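Local coordinates for protein glutamate receptor IIB,Glutamate receptor IIB (Drosophila melanogaster, PDB 4WXJ) that binds glutamate through this extracellular ligand-binding domain and probably acts as a glutamate-gated ion channel subunit in the postsynaptic membrane of fly muscle, at residues 42-45 with 46-50; 246-250 with 251-255. All coordinates share one frame; numbering follows the deposited sequence.

Contact 1. Residues 42-45 with 46-50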
ATOM      1  N   TYR A  42      -4.875 -10.691   3.954  1.00 24.32           N
ATOM      2  CA  TYR A  42      -3.458 -10.975   4.156  1.00 24.86           C
ATOM      3  C   TYR A  42      -2.965 -10.474   5.509  1.00 22.36           C
ATOM      4  O   TYR A  42      -2.289 -11.200   6.239  1.00 25.76           O
ATOM      5  CB  TYR A  42      -2.633 -10.334   3.035  1.00 21.80           C
ATOM      6  CG  TYR A  42      -1.140 -10.506   3.191  1.00 22.14           C
ATOM      7  CD1 TYR A  42      -0.406  -9.661   4.015  1.00 19.35           C
ATOM      8  CD2 TYR A  42      -0.463 -11.507   2.511  1.00 19.81           C
ATOM      9  CE1 TYR A  42       0.954  -9.816   4.165  1.00 25.20           C
ATOM     10  CE2 TYR A  42       0.901 -11.666   2.651  1.00 21.96           C
ATOM     11  CZ  TYR A  42       1.604 -10.820   3.480  1.00 19.77           C
ATOM     12  OH  TYR A  42       2.960 -10.974   3.624  1.00 19.02           O
ATOM     13  N   ALA A  43      -3.301  -9.230   5.835  1.00 26.37           N
ATOM     14  CA  ALA A  43      -2.824  -8.608   7.062  1.00 20.91           C
ATOM     15  C   ALA A  43      -3.458  -9.260   8.285  1.00 24.03           C
ATOM     16  O   ALA A  43      -2.838  -9.335   9.344  1.00 23.77           O
ATOM     17  CB  ALA A  43      -3.111  -7.119   7.048  1.00 19.83           C
ATOM     18  N   VAL A  44      -4.691  -9.733   8.138  1.00 22.32           N
ATOM     19  CA  VAL A  44      -5.371 -10.415   9.232  1.00 21.06           C
ATOM     20  C   VAL A  44      -4.662 -11.731   9.546  1.00 25.93           C
ATOM     21  O   VAL A  44      -4.350 -12.014  10.702  1.00 28.32           O
ATOM     22  CB  VAL A  44      -6.852 -10.684   8.902  1.00 23.55           C
ATOM     23  CG1 VAL A  44      -7.526 -11.467  10.028  1.00 22.09           C
ATOM     24  CG2 VAL A  44      -7.588  -9.372   8.659  1.00 24.29           C
ATOM     25  N   ASP A  45      -4.411 -12.531   8.514  1.00 28.01           N
ATOM     26  CA  ASP A  45      -3.686 -13.785   8.679  1.00 29.12           C
ATOM     27  C   ASP A  45      -2.303 -13.568   9.294  1.00 29.79           C
ATOM     28  O   ASP A  45      -1.879 -14.334  10.159  1.00 28.12           O
ATOM     29  CB  ASP A  45      -3.534 -14.501   7.334  1.00 23.21           C
ATOM     30  CG  ASP A  45      -4.846 -15.058   6.809  1.00 34.64           C
ATOM     31  OD1 ASP A  45      -5.840 -15.084   7.566  1.00 27.02           O
ATOM     32  OD2 ASP A  45      -4.873 -15.483   5.634  1.00 26.70           O
ATOM     33  N   LEU A  46      -1.604 -12.527   8.850  1.00 26.58           N
ATOM     34  CA  LEU A  46      -0.228 -12.301   9.288  1.00 22.27           C
ATOM     35  C   LEU A  46      -0.165 -11.900  10.762  1.00 25.58           C
ATOM     36  O   LEU A  46       0.772 -12.269  11.469  1.00 28.61           O
ATOM     37  CB  LEU A  46       0.444 -11.234   8.419  1.00 27.94           C
ATOM     38  CG  LEU A  46       1.894 -10.891   8.777  1.00 19.69           C
ATOM     39  CD1 LEU A  46       2.779 -12.134   8.781  1.00 30.53           C
ATOM     40  CD2 LEU A  46       2.451  -9.848   7.820  1.00 28.52           C
ATOM     41  N   ILE A  47      -1.158 -11.147  11.225  1.00 30.18           N
ATOM     42  CA  ILE A  47      -1.213 -10.754  12.631  1.00 32.43           C
ATOM     43  C   ILE A  47      -1.553 -11.965  13.499  1.00 22.73           C
ATOM     44  O   ILE A  47      -1.005 -12.125  14.589  1.00 31.07           O
ATOM     45  CB  ILE A  47      -2.245  -9.630  12.876  1.00 24.64           C
ATOM     46  CG1 ILE A  47      -1.797  -8.327  12.205  1.00 23.61           C
ATOM     47  CG2 ILE A  47      -2.460  -9.401  14.373  1.00 28.26           C
ATOM     48  CD1 ILE A  47      -0.532  -7.705  12.783  1.00 28.55           C
ATOM     49  N   TYR A  48      -2.461 -12.808  13.016  1.00 24.95           N
ATOM     50  CA  TYR A  48      -2.786 -14.058  13.700  1.00 30.11           C
ATOM     51  C   TYR A  48      -1.553 -14.948  13.814  1.00 34.77           C
ATOM     52  O   TYR A  48      -1.280 -15.513  14.873  1.00 29.82           O
ATOM     53  CB  TYR A  48      -3.898 -14.814  12.967  1.00 26.09           C
ATOM     54  CG  TYR A  48      -5.296 -14.471  13.435  1.00 33.14           C
ATOM     55  CD1 TYR A  48      -5.786 -14.965  14.635  1.00 33.23           C
ATOM     56  CD2 TYR A  48      -6.128 -13.664  12.672  1.00 41.35           C
ATOM     57  CE1 TYR A  48      -7.064 -14.657  15.067  1.00 49.30           C
ATOM     58  CE2 TYR A  48      -7.407 -13.351  13.093  1.00 39.31           C
ATOM     59  CZ  TYR A  48      -7.870 -13.850  14.291  1.00 43.57           C
ATOM     60  OH  TYR A  48      -9.142 -13.542  14.714  1.00 38.81           O
ATOM     61  N   MET A  49      -0.816 -15.071  12.715  1.00 28.31           N
ATOM     62  CA  MET A  49       0.395 -15.884  12.686  1.00 25.30           C
ATOM     63  C   MET A  49       1.452 -15.319  13.629  1.00 32.65           C
ATOM     64  O   MET A  49       2.133 -16.069  14.331  1.00 33.10           O
ATOM     65  CB  MET A  49       0.949 -15.965  11.261  1.00 28.14           C
ATOM     66  CG  MET A  49       0.063 -16.736  10.296  1.00 33.65           C
ATOM     67  SD  MET A  49       0.349 -16.307   8.566  1.00 36.41           S
ATOM     68  CE  MET A  49       1.968 -17.020   8.300  1.00 29.40           C
ATOM     69  N   LEU A  50       1.586 -13.996  13.641  1.00 24.16           N
ATOM     70  CA  LEU A  50       2.551 -13.332  14.510  1.00 21.55           C
ATOM     71  C   LEU A  50       2.105 -13.381  15.966  1.00 26.85           C
ATOM     72  O   LEU A  50       2.931 -13.479  16.873  1.00 35.58           O
ATOM     73  CB  LEU A  50       2.752 -11.878  14.078  1.00 26.20           C
ATOM     74  CG  LEU A  50       3.598 -11.653  12.824  1.00 23.64           C
ATOM     75  CD1 LEU A  50       3.510 -10.201  12.376  1.00 25.69           C
ATOM     76  CD2 LEU A  50       5.045 -12.040  13.079  1.00 20.65           C
TER
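Asp45 O takes the shortest hydrogen bond between 42-45 and 46-50, from Met49 N at 2.9 Å, with an N-H...O angle of 159°. The side chain of Met49 closes over the same carbonyl. Its CG, set beside the backbone N and anti to the carbonyl carbon (chi1 -67°), lies 3.1 Å from Asp45 O. Its SD lies 3.4 Å from Asp45 O. One residue earlier, Val44 O accepts the straightest bond of the set, from Tyr48 N at 165°. The Tyr48 ring brings its edge to this oxygen, with CD2 3.1 Å from Val44 O. Val44 and Tyr48 point the same way, and Val44 CG1 lies alongside the ring at 3.6 Å from Tyr48 CE2. Further on, that ring meets Phe58 edge-to-face. These are successive i to i+4 bonds of the helix 42-54, part of the ligand-binding domain of an ionotropic glutamate receptor. Leu46 N and Ile47 N bond back to Tyr42 O and Ala43 O in the same manner. On another side of the helix, Tyr42 and Leu46 run side by side. Tyr42 CE1 and Leu46 CD2 are 3.9 Å apart, and the methyl meets the ring obliquely. Both side chains have their CG anti to the backbone N, which sends them in a common direction toward helix 252-261. There Tyr42 packs on Leu256 and Trp260, and Leu46 on Leu253. The carboxylate of Asp45 also turns to that helix. Its OD2 accepts a hydrogen bond from Trp260 NE1 and forms a salt bridge with Lys259 NZ.

Contact 2. Residues 246-250 with 251-255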
ATOM      1  N   ARG A 246      10.989 -15.501  11.042  1.00 28.08           N
ATOM      2  CA  ARG A 246      10.710 -16.921  11.247  1.00 23.48           C
ATOM      3  C   ARG A 246       9.733 -17.424  10.192  1.00 24.54           C
ATOM      4  O   ARG A 246       9.989 -18.420   9.515  1.00 20.21           O
ATOM      5  CB  ARG A 246      10.142 -17.173  12.645  1.00 30.45           C
ATOM      6  CG  ARG A 246       9.819 -18.638  12.933  1.00 34.74           C
ATOM      7  CD  ARG A 246      11.084 -19.451  13.145  1.00 45.21           C
ATOM      8  NE  ARG A 246      11.368 -19.631  14.566  1.00 52.70           N
ATOM      9  CZ  ARG A 246      12.562 -19.939  15.063  1.00 59.90           C
ATOM     10  NH1 ARG A 246      13.606 -20.095  14.260  1.00 66.03           N
ATOM     11  NH2 ARG A 246      12.713 -20.080  16.372  1.00 66.54           N
ATOM     12  N   LEU A 247       8.608 -16.725  10.064  1.00 22.44           N
ATOM     13  CA  LEU A 247       7.579 -17.085   9.096  1.00 17.06           C
ATOM     14  C   LEU A 247       8.132 -17.057   7.675  1.00 18.08           C
ATOM     15  O   LEU A 247       7.765 -17.885   6.840  1.00 20.02           O
ATOM     16  CB  LEU A 247       6.384 -16.136   9.215  1.00 22.32           C
ATOM     17  CG  LEU A 247       5.686 -16.110  10.579  1.00 21.60           C
ATOM     18  CD1 LEU A 247       4.636 -15.008  10.628  1.00 22.01           C
ATOM     19  CD2 LEU A 247       5.058 -17.459  10.896  1.00 25.18           C
ATOM     20  N   SER A 248       9.016 -16.103   7.404  1.00 21.37           N
ATOM     21  CA  SER A 248       9.631 -15.984   6.088  1.00 15.22           C
ATOM     22  C   SER A 248      10.503 -17.194   5.776  1.00 13.60           C
ATOM     23  O   SER A 248      10.357 -17.824   4.730  1.00 13.96           O
ATOM     24  CB  SER A 248      10.469 -14.708   6.003  1.00 22.13           C
ATOM     25  OG  SER A 248      11.076 -14.585   4.728  1.00 21.47           O
ATOM     26  N   GLU A 249      11.407 -17.515   6.695  1.00 14.09           N
ATOM     27  CA  GLU A 249      12.373 -18.584   6.475  1.00 18.17           C
ATOM     28  C   GLU A 249      11.704 -19.959   6.441  1.00 14.85           C
ATOM     29  O   GLU A 249      12.200 -20.875   5.792  1.00 13.68           O
ATOM     30  CB  GLU A 249      13.455 -18.536   7.559  1.00 23.48           C
ATOM     31  CG  GLU A 249      14.336 -17.293   7.463  1.00 24.35           C
ATOM     32  CD  GLU A 249      15.282 -17.131   8.640  1.00 31.42           C
ATOM     33  OE1 GLU A 249      15.345 -18.043   9.493  1.00 29.91           O
ATOM     34  OE2 GLU A 249      15.963 -16.085   8.712  1.00 30.85           O
ATOM     35  N   ARG A 250      10.577 -20.098   7.133  1.00 15.75           N
ATOM     36  CA  ARG A 250       9.800 -21.335   7.084  1.00 17.50           C
ATOM     37  C   ARG A 250       9.112 -21.518   5.733  1.00 13.80           C
ATOM     38  O   ARG A 250       8.768 -22.638   5.350  1.00 16.60           O
ATOM     39  CB  ARG A 250       8.753 -21.354   8.196  1.00 15.56           C
ATOM     40  CG  ARG A 250       9.320 -21.578   9.584  1.00 23.99           C
ATOM     41  CD  ARG A 250       9.668 -23.039   9.825  1.00 30.54           C
ATOM     42  NE  ARG A 250      10.155 -23.242  11.186  1.00 35.30           N
ATOM     43  CZ  ARG A 250      11.425 -23.114  11.564  1.00 36.92           C
ATOM     44  NH1 ARG A 250      12.366 -22.792  10.683  1.00 36.91           N
ATOM     45  NH2 ARG A 250      11.757 -23.314  12.833  1.00 38.02           N
ATOM     46  N   GLY A 251       8.912 -20.415   5.018  1.00 16.90           N
ATOM     47  CA  GLY A 251       8.212 -20.437   3.746  1.00 15.86           C
ATOM     48  C   GLY A 251       6.741 -20.088   3.885  1.00 13.72           C
ATOM     49  O   GLY A 251       5.972 -20.227   2.933  1.00 15.77           O
ATOM     50  N   GLU A 252       6.346 -19.623   5.065  1.00 15.29           N
ATOM     51  CA  GLU A 252       4.941 -19.322   5.337  1.00 19.11           C
ATOM     52  C   GLU A 252       4.469 -18.019   4.680  1.00 21.11           C
ATOM     53  O   GLU A 252       3.308 -17.907   4.284  1.00 19.13           O
ATOM     54  CB  GLU A 252       4.703 -19.257   6.847  1.00 23.22           C
ATOM     55  CG  GLU A 252       4.869 -20.596   7.551  1.00 31.30           C
ATOM     56  CD  GLU A 252       3.846 -21.624   7.102  1.00 48.12           C
ATOM     57  OE1 GLU A 252       2.733 -21.221   6.703  1.00 48.83           O
ATOM     58  OE2 GLU A 252       4.157 -22.833   7.143  1.00 62.06           O
ATOM     59  N   LEU A 253       5.355 -17.036   4.565  1.00 16.94           N
ATOM     60  CA  LEU A 253       4.991 -15.778   3.920  1.00 13.63           C
ATOM     61  C   LEU A 253       4.836 -15.984   2.416  1.00 19.12           C
ATOM     62  O   LEU A 253       4.034 -15.313   1.765  1.00 17.33           O
ATOM     63  CB  LEU A 253       6.029 -14.692   4.209  1.00 21.64           C
ATOM     64  CG  LEU A 253       6.221 -14.303   5.678  1.00 23.01           C
ATOM     65  CD1 LEU A 253       7.133 -13.091   5.779  1.00 26.10           C
ATOM     66  CD2 LEU A 253       4.894 -14.028   6.380  1.00 26.52           C
ATOM     67  N   PHE A 254       5.607 -16.919   1.869  1.00 23.34           N
ATOM     68  CA  PHE A 254       5.466 -17.312   0.471  1.00 20.45           C
ATOM     69  C   PHE A 254       4.078 -17.899   0.219  1.00 22.13           C
ATOM     70  O   PHE A 254       3.391 -17.517  -0.729  1.00 17.16           O
ATOM     71  CB  PHE A 254       6.551 -18.325   0.093  1.00 21.92           C
ATOM     72  CG  PHE A 254       6.451 -18.831  -1.320  1.00 22.42           C
ATOM     73  CD1 PHE A 254       6.832 -18.032  -2.385  1.00 30.21           C
ATOM     74  CD2 PHE A 254       5.987 -20.110  -1.582  1.00 33.30           C
ATOM     75  CE1 PHE A 254       6.746 -18.496  -3.684  1.00 25.35           C
ATOM     76  CE2 PHE A 254       5.899 -20.580  -2.879  1.00 20.29           C
ATOM     77  CZ  PHE A 254       6.281 -19.772  -3.931  1.00 23.81           C
ATOM     78  N   LYS A 255       3.672 -18.830   1.076  1.00 17.39           N
ATOM     79  CA  LYS A 255       2.342 -19.422   0.994  1.00 23.13           C
ATOM     80  C   LYS A 255       1.256 -18.366   1.180  1.00 19.06           C
ATOM     81  O   LYS A 255       0.275 -18.334   0.434  1.00 14.82           O
ATOM     82  CB  LYS A 255       2.175 -20.518   2.050  1.00 24.58           C
ATOM     83  CG  LYS A 255       2.913 -21.815   1.748  1.00 35.66           C
ATOM     84  CD  LYS A 255       2.990 -22.719   2.978  1.00 40.20           C
ATOM     85  CE  LYS A 255       1.619 -23.206   3.435  1.00 57.34           C
ATOM     86  NZ  LYS A 255       1.502 -23.217   4.922  1.00 66.45           N
TER
HETATM   87  O   HOH W   1       8.327 -17.269   3.145  1.00 16.42           O
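Leu253 fits its branched end against the preceding helix, and this is the close-packed side of the turn. Its CD2 lies 3.8 Å from Leu247 CB, while CD1 reaches Ser248 CB at 3.7 Å. The two methyls thus rest against neighbouring residues of the earlier helix. With Leu253 CG anti to the carbonyl carbon (chi1 -62°), this branch point sits 3.7 Å from Ser248 N and can spread its methyls over both residues. Leu247 also packs on Met49 of helix 42-54. Leu247 O gathers the backbone bonds of the turn. Glu252 N reaches it at 2.9 Å, nearly in line with the carbonyl bond. Gly251 N and Leu253 N add weak bonds to the same oxygen. Gly251 N also bonds to Ser248 O at 3.0 Å, from well above the carbonyl plane. This is a Schellman motif that ends helix 237-250. Gly251 supplies the positive phi (96°), a backbone angle that glycine tolerates because it has no CB to meet Arg250 O. The same glycine is the N-cap of helix 252-261, so one helix gives way directly to the next. Two other places are looser. At one, a water donates to Ser248 O at 2.6 Å and accepts from Phe254 N at 3.0 Å, bridging the two helices. Elsewhere, Arg250 CB and Glu252 CG approach only to 4.0 Å. The exposed Arg250 leads its guanidinium away, one face lying over Arg246 CD. Glu252 folds at chi2 (-64°), and its OE1 forms a salt bridge with Lys255 NZ on the syn side of the carboxylate.

How the contacts relate
The centres of contact 1 and contact 2 lie 12 Å apart, and their side chains touch. Helix 42-54 packs against both helices 237-250 and 252-261 where they meet. Leu46 CD1 meets Leu253 CD2 at 3.7 Å, and Met49 CE meets Glu252 CB at 3.8 Å. Leu247 CD1 is touched by both Met49 CB and Leu50 CD2, each at 3.9 Å. Contact 1 is the one nearer the ligand. The side chain of Tyr42 is about 12 Å from the bound glutamate, and that of Ala43 about 8 Å from that of Asp96, which binds it. Contact 2 lies at the surface, away from the glutamate pocket.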